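Local coordinates for protein NAD-dependent aldehyde dehydrogenase (Sinorhizobium meliloti, PDB 3U4J) that probably oxidises aldehydes to carboxylic acids with NAD or NADP as hydride acceptor, at residues W171-I176 with G301-S306; G268-G273 with F428-S433; G272-Q277 with S306-L311; N424-G429 with G470-G475. All coordinates share one frame; numbering follows the deposited sequence.

Contact 1: residues W171-I176 with G301-S306; sequences WNFPFI and GQCCIS
Trp171 abuts Gln302 with the CZ3-CH2 corner of its indole, and the glutamine chain runs across it at about a right angle. CZ3 of Trp171 stands 3.8 Å from Gln302 CB, and Gln302 CG meets the ring at its edge. A wide, rigid ring suits this place because its rim reaches both carbons. The Asn172 side chain is turned so that CG sits between the backbone N and carbonyl carbon (chi1 64°), which carries ND2 to Gln302 O at 3.2 Å. That N-H comes from above the carbonyl plane, while the oxygen lies close to the plane of the Asn172 amide. Phe173, at the N-cap position of helix 174-187, brings CE2 to within 3.9 Å of Cys303 SG, an oblique sulfur-aromatic contact that suits a polarisable thiol. A water accepts from Cys304 N at 2.9 Å and, more weakly, from Asn172 ND2 at 3.2 Å. An alanine at Asn172 would probably leave Gln302 O without this donor and the water without its second N-H. Asn172 ND2, weakly, and Cys304 N thus meet at the same water oxygen, an arrangement consistent with the oxyanion hole of aldehyde dehydrogenases, where an asparagine amide and the backbone N-H of the nucleophilic cysteine steady the negative oxygen of the intermediate; Asn172 and Cys304 probably play those parts here.

Contact 2: residues G268-G273 with F428-S433; sequences GLELGG and FGLSAS
Phe428 has CG anti to its carbonyl carbon (chi1 -67°), and Leu430 has CG anti to its backbone N (chi1 -171°); these torsions bring a ring and a branched tip onto residues 270-273. The Phe428 ring spreads one face over Gly273, whose CA lies 3.9 Å from the ring centroid in a CH-pi contact; a flat ring suits a bare glycine CA. CD1 of the same ring is 3.4 Å from Gly272 O. Glycine suits position 273, since a beta carbon there would come tightly against Leu430 CB. Leu430, whose forked apolar tip can touch two residues, sends CD2 to 3.4 Å from Leu271 O, a buried carbonyl with no hydrogen-bond partner in the model, and CD1 to 4.3 Å from Glu270 OE1. An alanine at Phe428 would probably uncover the Gly273 CA and open a gap beside Gly272 O. Nearby, Gly273 N donates to Glu402 OE1 and Gly272 O accepts from Ser474 OG, which helps fix the two glycines. The chain passes here from strand 266-270 of one sheet to strand 275-279 of the other, and the Glu-Leu-Gly-Gly sequence matches the active-site glutamate signature of aldehyde dehydrogenases, in which Glu270 is probably the conserved acid.

Contact 3: residues G272-Q277 with S306-L311; sequences GGKGPQ and SGSRLL
Strands 275-277 and 307-311 run parallel, their axes 4.7 Å apart at closest and inclined by 39°, with Gln277 N giving to Arg309 O and Leu311 N to Gln277 O, both at 2.8 Å. Arg309 bends at chi3 (-75°) and grips one atom side-on: NE and NH2 each donate to Lys274 O at 2.9 Å, the oxygen lying in the guanidinium plane. Pro276 runs alongside, its CB over one guanidinium face, while NH1 and NH2 reach Leu422 O and Ala423 O near the end of helix 416-424. A flat cation with several N-H groups suits such a cluster of carbonyls. The two strands are the parallel pair of a beta-alpha-beta unit, joined through helix 285-297, in what the family calls the catalytic domain, its sheet continuing into strands 407-413 and 431-435. Lys274 has CG anti to its backbone N, 3.5 Å from Arg309 NE, and a bend at chi2 turns CE to 3.4 Å from Ser308 OG; its NZ is taken by Ile398 O and Glu401 O, and a water links it to Ser308 O. Another water joins Gln277 NE2 to Gly307 O, while Gln277 OE1 accepts from Trp435 NE1. A side chain at Gly307 would collide with that Gln277 amide, so glycine fits there.

Contact 4: residues N424-G429 with G470-G475; sequences NATEFG and GYKKSG
Gly429 is held against the 470-475 loop by two bonds, while the exposed Glu427 meets Lys473 at the outer rim. An ST turn shapes the first loop: Thr426 OG1 accepts from Phe428 N, the short side chain standing in for a backbone carbonyl. On the tight side, Tyr471 N gives to Gly429 O at 2.8 Å, in a bond that is almost straight at N-H (175°) but comes from above the carbonyl plane. Gly429 N gives to Ser474 OG at 2.9 Å, and this hydroxyl also bonds to Gly272 O, so that a small serine ties three loops together. Ser474 OG lies at the edge of the Phe428 ring and 3.5 Å from Phe428 CB. Glycine is needed at 429 because a beta carbon there would strike Tyr471 O. Lys472 bridges the two sides: its CB lies 3.3 Å from Glu427 O, and its chain, kinked at chi3 (-114°), carries NZ along the loop to Thr426 O at 2.8 Å, a reach that the length of lysine makes possible. Tyr471 points its hydroxyl elsewhere, to Glu160 of the second subunit. Where glycine and serine are buried, the outer side has long charged chains. Glu427 and Lys473 extend side by side in the same direction, Lys473 also packing on Val264 of the second subunit, and at their bases Lys473 N donates to Glu427 O at 3.1 Å. At the tips, Lys473 NZ meets Glu427 OE1 nearly along its C-O axis in a 2.7 Å salt bridge.

In the fold
Along the chain, the segments of contact 1 alternate with those of contacts 2 and 3, and contact 4 closes last. Contacts 2 and 3 begin on the same linker, which leaves strand 266-270 of one sheet and enters strand 275-279 of the other; strand 431-435 flanks 275-279 on the side away from 307-313. Contacts 2 and 4, centres about 6 Å apart, are joined through Phe428, Gly429 and Ser474; the centre of contact 1 lies about 12 Å from that of contact 2, though Cys304 CB touches Leu430 CD2. The loops of Asn172 and Cys304 and the end of strand 266-270 with Glu270 thus converge between the two sheets, consistent with an active site at a domain interface, while contacts 2 and 4 also border the second subunit.

Contact 1: residues W171-I176 with G301-S306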
loop_
_atom_site.group_PDB
_atom_site.type_symbol
_atom_site.label_atom_id
_atom_site.label_comp_id
_atom_site.label_asym_id
_atom_site.label_seq_id
_atom_site.Cartn_x
_atom_site.Cartn_y
_atom_site.Cartn_z
ATOM N N TRP A 171 1.298 10.516 -33.143
ATOM C CA TRP A 171 1.151 11.889 -33.636
ATOM C C TRP A 171 -0.056 12.636 -33.062
ATOM O O TRP A 171 -0.179 13.840 -33.235
ATOM C CB TRP A 171 1.067 11.870 -35.163
ATOM C CG TRP A 171 0.101 10.816 -35.727
ATOM C CD1 TRP A 171 0.424 9.585 -36.269
ATOM C CD2 TRP A 171 -1.329 10.923 -35.800
ATOM N NE1 TRP A 171 -0.732 8.929 -36.672
ATOM C CE2 TRP A 171 -1.813 9.738 -36.416
ATOM C CE3 TRP A 171 -2.244 11.913 -35.432
ATOM C CZ2 TRP A 171 -3.175 9.520 -36.647
ATOM C CZ3 TRP A 171 -3.607 11.706 -35.698
ATOM C CH2 TRP A 171 -4.049 10.517 -36.295
ATOM N N ASN A 172 -0.939 11.939 -32.369
ATOM C CA ASN A 172 -2.165 12.601 -31.932
ATOM C C ASN A 172 -2.020 13.441 -30.668
ATOM O O ASN A 172 -2.649 14.498 -30.564
ATOM C CB ASN A 172 -3.331 11.621 -31.837
ATOM C CG ASN A 172 -3.127 10.514 -30.780
ATOM O OD1 ASN A 172 -1.999 10.208 -30.356
ATOM N ND2 ASN A 172 -4.238 9.892 -30.367
ATOM N N PHE A 173 -1.216 12.967 -29.723
ATOM C CA PHE A 173 -0.951 13.714 -28.476
ATOM C C PHE A 173 0.538 13.614 -28.124
ATOM O O PHE A 173 0.906 12.966 -27.141
ATOM C CB PHE A 173 -1.771 13.154 -27.305
ATOM C CG PHE A 173 -3.256 13.295 -27.463
ATOM C CD1 PHE A 173 -3.886 14.493 -27.160
ATOM C CD2 PHE A 173 -4.015 12.218 -27.895
ATOM C CE1 PHE A 173 -5.300 14.621 -27.305
ATOM C CE2 PHE A 173 -5.411 12.320 -28.052
ATOM C CZ PHE A 173 -6.048 13.524 -27.741
ATOM N N PRO A 174 1.397 14.230 -28.931
ATOM C CA PRO A 174 2.821 13.937 -28.747
ATOM C C PRO A 174 3.340 14.386 -27.396
ATOM O O PRO A 174 4.038 13.607 -26.736
ATOM C CB PRO A 174 3.507 14.730 -29.857
ATOM C CG PRO A 174 2.428 14.958 -30.881
ATOM C CD PRO A 174 1.174 15.159 -30.043
ATOM N N PHE A 175 2.991 15.598 -26.968
ATOM C CA PHE A 175 3.584 16.110 -25.742
ATOM C C PHE A 175 3.002 15.373 -24.545
ATOM O O PHE A 175 3.714 15.042 -23.574
ATOM C CB PHE A 175 3.411 17.634 -25.621
ATOM C CG PHE A 175 4.455 18.302 -24.736
ATOM C CD1 PHE A 175 5.804 18.325 -25.110
ATOM C CD2 PHE A 175 4.091 18.940 -23.554
ATOM C CE1 PHE A 175 6.759 18.970 -24.335
ATOM C CE2 PHE A 175 5.066 19.586 -22.734
ATOM C CZ PHE A 175 6.373 19.607 -23.125
ATOM N N ILE A 176 1.692 15.128 -24.611
ATOM C CA ILE A 176 1.002 14.433 -23.528
ATOM C C ILE A 176 1.572 13.060 -23.293
ATOM O O ILE A 176 1.883 12.690 -22.151
ATOM C CB ILE A 176 -0.527 14.349 -23.782
ATOM C CG1 ILE A 176 -1.166 15.730 -23.548
ATOM C CG2 ILE A 176 -1.154 13.265 -22.914
ATOM C CD1 ILE A 176 -1.652 15.966 -22.122
ATOM N N GLY A 301 -11.522 13.581 -33.132
ATOM C CA GLY A 301 -11.723 12.144 -33.008
ATOM C C GLY A 301 -10.482 11.300 -33.199
ATOM O O GLY A 301 -10.584 10.072 -33.239
ATOM N N GLN A 302 -9.314 11.949 -33.330
ATOM C CA GLN A 302 -8.054 11.234 -33.467
ATOM C C GLN A 302 -7.559 10.963 -32.032
ATOM O O GLN A 302 -6.653 11.641 -31.518
ATOM C CB GLN A 302 -7.043 12.086 -34.231
ATOM C CG GLN A 302 -7.476 12.419 -35.665
ATOM C CD GLN A 302 -6.704 13.579 -36.254
ATOM O OE1 GLN A 302 -6.599 14.674 -35.658
ATOM N NE2 GLN A 302 -6.198 13.374 -37.421
ATOM N N CYS A 303 -8.170 9.970 -31.396
ATOM C CA CYS A 303 -8.039 9.818 -29.934
ATOM C C CYS A 303 -8.439 8.404 -29.563
ATOM O O CYS A 303 -9.555 7.948 -29.880
ATOM C CB CYS A 303 -8.935 10.839 -29.209
ATOM S SG CYS A 303 -8.873 10.651 -27.416
ATOM N N CYS A 304 -7.520 7.696 -28.903
ATOM C CA CYS A 304 -7.749 6.308 -28.510
ATOM C C CYS A 304 -8.899 6.137 -27.495
ATOM O O CYS A 304 -9.553 5.093 -27.477
ATOM C CB CYS A 304 -6.443 5.717 -27.956
ATOM S SG CYS A 304 -5.174 5.674 -29.310
ATOM N N ILE A 305 -9.119 7.155 -26.662
ATOM C CA ILE A 305 -10.213 7.157 -25.674
ATOM C C ILE A 305 -11.466 7.913 -26.171
ATOM O O ILE A 305 -12.306 8.321 -25.383
ATOM C CB ILE A 305 -9.745 7.704 -24.284
ATOM C CG1 ILE A 305 -9.192 9.145 -24.374
ATOM C CG2 ILE A 305 -8.706 6.746 -23.686
ATOM C CD1 ILE A 305 -9.028 9.855 -23.023
ATOM N N SER A 306 -11.559 8.109 -27.486
ATOM C CA SER A 306 -12.714 8.747 -28.104
ATOM C C SER A 306 -13.972 7.934 -27.799
ATOM O O SER A 306 -13.929 6.694 -27.780
ATOM C CB SER A 306 -12.506 8.774 -29.617
ATOM O OG SER A 306 -13.584 9.421 -30.253
HETATM O O HOH W 1 -5.273 8.831 -27.493
#

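Contact 2: residues G268-G273 with F428-S433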
loop_
_atom_site.group_PDB
_atom_site.type_symbol
_atom_site.label_atom_id
_atom_site.label_comp_id
_atom_site.label_asym_id
_atom_site.label_seq_id
_atom_site.Cartn_x
_atom_site.Cartn_y
_atom_site.Cartn_z
ATOM N N GLY A 268 5.385 -2.317 -22.621
ATOM C CA GLY A 268 4.123 -1.665 -22.246
ATOM C C GLY A 268 3.464 -1.194 -23.547
ATOM O O GLY A 268 4.126 -0.599 -24.374
ATOM N N LEU A 269 2.180 -1.487 -23.733
ATOM C CA LEU A 269 1.455 -1.087 -24.938
ATOM C C LEU A 269 0.198 -0.296 -24.583
ATOM O O LEU A 269 -0.555 -0.657 -23.657
ATOM C CB LEU A 269 1.066 -2.322 -25.771
ATOM C CG LEU A 269 2.192 -3.249 -26.285
ATOM C CD1 LEU A 269 1.646 -4.575 -26.846
ATOM C CD2 LEU A 269 2.999 -2.560 -27.367
ATOM N N GLU A 270 -0.019 0.805 -25.294
ATOM C CA GLU A 270 -1.236 1.618 -25.117
ATOM C C GLU A 270 -1.746 1.836 -26.512
ATOM O O GLU A 270 -1.111 2.539 -27.309
ATOM C CB GLU A 270 -0.943 2.942 -24.395
ATOM C CG GLU A 270 -0.439 2.744 -22.946
ATOM C CD GLU A 270 -1.513 2.168 -22.035
ATOM O OE1 GLU A 270 -2.695 2.524 -22.238
ATOM O OE2 GLU A 270 -1.188 1.348 -21.138
ATOM N N LEU A 271 -2.848 1.162 -26.832
ATOM C CA LEU A 271 -3.260 0.972 -28.216
ATOM C C LEU A 271 -4.620 1.625 -28.471
ATOM O O LEU A 271 -5.090 2.402 -27.643
ATOM C CB LEU A 271 -3.217 -0.529 -28.584
ATOM C CG LEU A 271 -1.887 -1.253 -28.232
ATOM C CD1 LEU A 271 -1.929 -2.786 -28.447
ATOM C CD2 LEU A 271 -0.679 -0.614 -28.984
ATOM N N GLY A 272 -5.226 1.335 -29.623
ATOM C CA GLY A 272 -6.451 1.997 -30.008
ATOM C C GLY A 272 -7.647 1.408 -29.278
ATOM O O GLY A 272 -7.516 0.499 -28.448
ATOM N N GLY A 273 -8.822 1.932 -29.601
ATOM C CA GLY A 273 -10.042 1.444 -28.985
ATOM C C GLY A 273 -11.268 1.714 -29.838
ATOM O O GLY A 273 -11.193 2.335 -30.912
ATOM N N PHE A 428 -11.612 -4.555 -28.503
ATOM C CA PHE A 428 -10.928 -3.461 -27.806
ATOM C C PHE A 428 -11.403 -3.379 -26.359
ATOM O O PHE A 428 -12.371 -4.044 -25.978
ATOM C CB PHE A 428 -11.241 -2.121 -28.459
ATOM C CG PHE A 428 -10.686 -1.958 -29.859
ATOM C CD1 PHE A 428 -9.308 -1.831 -30.078
ATOM C CD2 PHE A 428 -11.549 -1.864 -30.950
ATOM C CE1 PHE A 428 -8.799 -1.628 -31.375
ATOM C CE2 PHE A 428 -11.052 -1.685 -32.257
ATOM C CZ PHE A 428 -9.673 -1.565 -32.464
ATOM N N GLY A 429 -10.758 -2.523 -25.573
ATOM C CA GLY A 429 -11.094 -2.432 -24.153
ATOM C C GLY A 429 -10.395 -1.267 -23.492
ATOM O O GLY A 429 -9.935 -1.380 -22.343
ATOM N N LEU A 430 -10.322 -0.141 -24.189
ATOM C CA LEU A 430 -9.552 0.976 -23.646
ATOM C C LEU A 430 -10.395 1.849 -22.721
ATOM O O LEU A 430 -10.049 2.027 -21.548
ATOM C CB LEU A 430 -8.886 1.829 -24.742
ATOM C CG LEU A 430 -7.888 2.869 -24.196
ATOM C CD1 LEU A 430 -6.825 2.239 -23.268
ATOM C CD2 LEU A 430 -7.183 3.646 -25.340
ATOM N N SER A 431 -11.488 2.403 -23.247
ATOM C CA SER A 431 -12.278 3.325 -22.462
ATOM C C SER A 431 -13.790 3.087 -22.566
ATOM O O SER A 431 -14.256 2.370 -23.452
ATOM C CB SER A 431 -11.951 4.759 -22.889
ATOM O OG SER A 431 -12.552 5.063 -24.134
ATOM N N ALA A 432 -14.552 3.728 -21.679
ATOM C CA ALA A 432 -16.019 3.673 -21.723
ATOM C C ALA A 432 -16.552 4.716 -20.768
ATOM O O ALA A 432 -15.921 5.001 -19.754
ATOM C CB ALA A 432 -16.518 2.276 -21.305
ATOM N N SER A 433 -17.699 5.300 -21.105
ATOM C CA SER A 433 -18.407 6.184 -20.204
ATOM C C SER A 433 -19.831 5.694 -20.012
ATOM O O SER A 433 -20.447 5.228 -20.963
ATOM C CB SER A 433 -18.529 7.580 -20.799
ATOM O OG SER A 433 -17.288 8.240 -20.814
#

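Contact 3: residues G272-Q277 with S306-L311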
loop_
_atom_site.group_PDB
_atom_site.type_symbol
_atom_site.label_atom_id
_atom_site.label_comp_id
_atom_site.label_asym_id
_atom_site.label_seq_id
_atom_site.Cartn_x
_atom_site.Cartn_y
_atom_site.Cartn_z
ATOM N N GLY A 272 -5.226 1.335 -29.623
ATOM C CA GLY A 272 -6.451 1.997 -30.008
ATOM C C GLY A 272 -7.647 1.408 -29.278
ATOM O O GLY A 272 -7.516 0.499 -28.448
ATOM N N GLY A 273 -8.822 1.932 -29.601
ATOM C CA GLY A 273 -10.042 1.444 -28.985
ATOM C C GLY A 273 -11.268 1.714 -29.838
ATOM O O GLY A 273 -11.193 2.335 -30.912
ATOM N N LYS A 274 -12.403 1.230 -29.347
ATOM C CA LYS A 274 -13.687 1.603 -29.901
ATOM C C LYS A 274 -14.645 1.911 -28.736
ATOM O O LYS A 274 -15.641 1.226 -28.501
ATOM C CB LYS A 274 -14.202 0.515 -30.857
ATOM C CG LYS A 274 -15.443 0.926 -31.651
ATOM C CD LYS A 274 -15.072 1.734 -32.913
ATOM C CE LYS A 274 -16.293 2.454 -33.501
ATOM N NZ LYS A 274 -15.951 3.039 -34.836
ATOM N N GLY A 275 -14.319 2.961 -28.004
ATOM C CA GLY A 275 -14.950 3.194 -26.730
ATOM C C GLY A 275 -16.399 3.629 -26.873
ATOM O O GLY A 275 -16.728 4.489 -27.692
ATOM N N PRO A 276 -17.276 3.034 -26.066
ATOM C CA PRO A 276 -18.677 3.422 -26.063
ATOM C C PRO A 276 -18.982 4.457 -24.985
ATOM O O PRO A 276 -18.367 4.443 -23.921
ATOM C CB PRO A 276 -19.383 2.103 -25.742
ATOM C CG PRO A 276 -18.398 1.349 -24.872
ATOM C CD PRO A 276 -17.012 1.856 -25.208
ATOM N N GLN A 277 -19.906 5.371 -25.258
ATOM C CA GLN A 277 -20.592 6.090 -24.200
ATOM C C GLN A 277 -22.033 5.564 -24.115
ATOM O O GLN A 277 -22.748 5.523 -25.125
ATOM C CB GLN A 277 -20.609 7.591 -24.463
ATOM C CG GLN A 277 -19.216 8.203 -24.603
ATOM C CD GLN A 277 -19.177 9.646 -24.163
ATOM O OE1 GLN A 277 -19.364 9.945 -22.979
ATOM N NE2 GLN A 277 -18.891 10.556 -25.105
ATOM N N SER A 306 -11.559 8.109 -27.486
ATOM C CA SER A 306 -12.714 8.747 -28.104
ATOM C C SER A 306 -13.972 7.934 -27.799
ATOM O O SER A 306 -13.929 6.694 -27.780
ATOM C CB SER A 306 -12.506 8.774 -29.617
ATOM O OG SER A 306 -13.584 9.421 -30.253
ATOM N N GLY A 307 -15.075 8.634 -27.543
ATOM C CA GLY A 307 -16.383 8.001 -27.519
ATOM C C GLY A 307 -16.895 7.878 -28.955
ATOM O O GLY A 307 -17.708 8.690 -29.419
ATOM N N SER A 308 -16.425 6.855 -29.648
ATOM C CA SER A 308 -16.714 6.676 -31.063
ATOM C C SER A 308 -18.042 5.921 -31.295
ATOM O O SER A 308 -18.594 5.954 -32.398
ATOM C CB SER A 308 -15.531 5.960 -31.741
ATOM O OG SER A 308 -15.287 4.695 -31.143
ATOM N N ARG A 309 -18.535 5.251 -30.249
ATOM C CA ARG A 309 -19.863 4.636 -30.248
ATOM C C ARG A 309 -20.754 5.287 -29.204
ATOM O O ARG A 309 -20.382 5.401 -28.017
ATOM C CB ARG A 309 -19.780 3.135 -29.955
ATOM C CG ARG A 309 -19.068 2.327 -31.017
ATOM C CD ARG A 309 -19.118 0.845 -30.677
ATOM N NE ARG A 309 -18.199 0.476 -29.606
ATOM C CZ ARG A 309 -18.411 -0.539 -28.770
ATOM N NH1 ARG A 309 -19.523 -1.274 -28.877
ATOM N NH2 ARG A 309 -17.531 -0.808 -27.806
ATOM N N LEU A 310 -21.928 5.733 -29.632
ATOM C CA LEU A 310 -22.971 6.143 -28.699
ATOM C C LEU A 310 -23.984 4.992 -28.576
ATOM O O LEU A 310 -24.577 4.565 -29.583
ATOM C CB LEU A 310 -23.640 7.446 -29.176
ATOM C CG LEU A 310 -25.000 7.845 -28.570
ATOM C CD1 LEU A 310 -24.843 7.992 -27.045
ATOM C CD2 LEU A 310 -25.568 9.136 -29.181
ATOM N N LEU A 311 -24.170 4.483 -27.355
ATOM C CA LEU A 311 -25.204 3.472 -27.076
ATOM C C LEU A 311 -26.238 4.189 -26.230
ATOM O O LEU A 311 -25.964 4.561 -25.090
ATOM C CB LEU A 311 -24.634 2.252 -26.330
ATOM C CG LEU A 311 -23.438 1.502 -26.933
ATOM C CD1 LEU A 311 -23.022 0.326 -26.066
ATOM C CD2 LEU A 311 -23.719 1.004 -28.306
HETATM O O HOH W 2 -12.818 4.951 -29.674
HETATM O O HOH W 3 -17.663 5.510 -34.866
HETATM O O HOH W 4 -18.965 10.430 -27.807
#

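Contact 4: residues N424-G429 with G470-G475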
loop_
_atom_site.group_PDB
_atom_site.type_symbol
_atom_site.label_atom_id
_atom_site.label_comp_id
_atom_site.label_asym_id
_atom_site.label_seq_id
_atom_site.Cartn_x
_atom_site.Cartn_y
_atom_site.Cartn_z
ATOM N N ASN A 424 -19.360 -4.410 -24.614
ATOM C CA ASN A 424 -18.313 -5.453 -24.590
ATOM C C ASN A 424 -18.076 -6.258 -25.883
ATOM O O ASN A 424 -17.130 -7.043 -25.959
ATOM C CB ASN A 424 -18.594 -6.432 -23.447
ATOM C CG ASN A 424 -18.252 -5.848 -22.084
ATOM O OD1 ASN A 424 -17.472 -4.887 -21.971
ATOM N ND2 ASN A 424 -18.828 -6.418 -21.040
ATOM N N ALA A 425 -18.940 -6.060 -26.881
ATOM C CA ALA A 425 -18.896 -6.795 -28.145
ATOM C C ALA A 425 -17.829 -6.171 -29.029
ATOM O O ALA A 425 -18.102 -5.766 -30.154
ATOM C CB ALA A 425 -20.252 -6.732 -28.856
ATOM N N THR A 426 -16.608 -6.098 -28.514
ATOM C CA THR A 426 -15.514 -5.478 -29.231
ATOM C C THR A 426 -14.265 -6.270 -28.885
ATOM O O THR A 426 -14.193 -6.891 -27.816
ATOM C CB THR A 426 -15.375 -3.996 -28.813
ATOM O OG1 THR A 426 -14.185 -3.438 -29.377
ATOM C CG2 THR A 426 -15.343 -3.857 -27.264
ATOM N N GLU A 427 -13.275 -6.278 -29.779
ATOM C CA GLU A 427 -11.961 -6.806 -29.396
ATOM C C GLU A 427 -11.145 -5.803 -28.550
ATOM O O GLU A 427 -10.120 -6.162 -27.963
ATOM C CB GLU A 427 -11.171 -7.254 -30.642
ATOM C CG GLU A 427 -11.815 -8.452 -31.350
ATOM C CD GLU A 427 -11.036 -8.926 -32.567
ATOM O OE1 GLU A 427 -9.781 -8.881 -32.548
ATOM O OE2 GLU A 427 -11.693 -9.363 -33.541
ATOM N N PHE A 428 -11.612 -4.555 -28.503
ATOM C CA PHE A 428 -10.928 -3.461 -27.806
ATOM C C PHE A 428 -11.403 -3.379 -26.359
ATOM O O PHE A 428 -12.371 -4.044 -25.978
ATOM C CB PHE A 428 -11.241 -2.121 -28.459
ATOM C CG PHE A 428 -10.686 -1.958 -29.859
ATOM C CD1 PHE A 428 -9.308 -1.831 -30.078
ATOM C CD2 PHE A 428 -11.549 -1.864 -30.950
ATOM C CE1 PHE A 428 -8.799 -1.628 -31.375
ATOM C CE2 PHE A 428 -11.052 -1.685 -32.257
ATOM C CZ PHE A 428 -9.673 -1.565 -32.464
ATOM N N GLY A 429 -10.758 -2.523 -25.573
ATOM C CA GLY A 429 -11.094 -2.432 -24.153
ATOM C C GLY A 429 -10.395 -1.267 -23.492
ATOM O O GLY A 429 -9.935 -1.380 -22.343
ATOM N N GLY A 470 -5.433 -0.358 -20.987
ATOM C CA GLY A 470 -6.570 -1.088 -21.569
ATOM C C GLY A 470 -6.734 -2.542 -21.161
ATOM O O GLY A 470 -5.829 -3.160 -20.581
ATOM N N TYR A 471 -7.918 -3.068 -21.440
ATOM C CA TYR A 471 -8.170 -4.503 -21.367
ATOM C C TYR A 471 -8.041 -4.997 -22.789
ATOM O O TYR A 471 -8.011 -4.176 -23.722
ATOM C CB TYR A 471 -9.619 -4.740 -20.928
ATOM C CG TYR A 471 -9.955 -4.583 -19.438
ATOM C CD1 TYR A 471 -10.805 -5.505 -18.811
ATOM C CD2 TYR A 471 -9.457 -3.521 -18.675
ATOM C CE1 TYR A 471 -11.154 -5.372 -17.457
ATOM C CE2 TYR A 471 -9.799 -3.381 -17.303
ATOM C CZ TYR A 471 -10.635 -4.319 -16.722
ATOM O OH TYR A 471 -10.971 -4.208 -15.403
ATOM N N LYS A 472 -7.998 -6.323 -22.957
ATOM C CA LYS A 472 -8.138 -6.979 -24.261
ATOM C C LYS A 472 -7.070 -6.466 -25.227
ATOM O O LYS A 472 -5.926 -6.331 -24.829
ATOM C CB LYS A 472 -9.571 -6.772 -24.802
ATOM C CG LYS A 472 -10.616 -7.454 -23.885
ATOM C CD LYS A 472 -11.882 -7.754 -24.664
ATOM C CE LYS A 472 -13.008 -6.952 -24.167
ATOM N NZ LYS A 472 -14.214 -7.115 -25.024
ATOM N N LYS A 473 -7.426 -6.125 -26.464
ATOM C CA LYS A 473 -6.396 -5.704 -27.418
ATOM C C LYS A 473 -5.990 -4.223 -27.330
ATOM O O LYS A 473 -5.201 -3.752 -28.177
ATOM C CB LYS A 473 -6.805 -6.087 -28.854
ATOM C CG LYS A 473 -6.823 -7.593 -29.077
ATOM C CD LYS A 473 -7.035 -7.941 -30.550
ATOM C CE LYS A 473 -7.003 -9.455 -30.756
ATOM N NZ LYS A 473 -7.201 -9.755 -32.199
ATOM N N SER A 474 -6.493 -3.505 -26.321
ATOM C CA SER A 474 -6.190 -2.081 -26.173
ATOM C C SER A 474 -4.914 -1.758 -25.416
ATOM O O SER A 474 -4.473 -0.594 -25.386
ATOM C CB SER A 474 -7.366 -1.332 -25.572
ATOM O OG SER A 474 -8.391 -1.245 -26.549
ATOM N N GLY A 475 -4.294 -2.762 -24.805
ATOM C CA GLY A 475 -2.976 -2.487 -24.245
ATOM C C GLY A 475 -2.473 -3.541 -23.308
ATOM O O GLY A 475 -3.172 -4.531 -23.057
#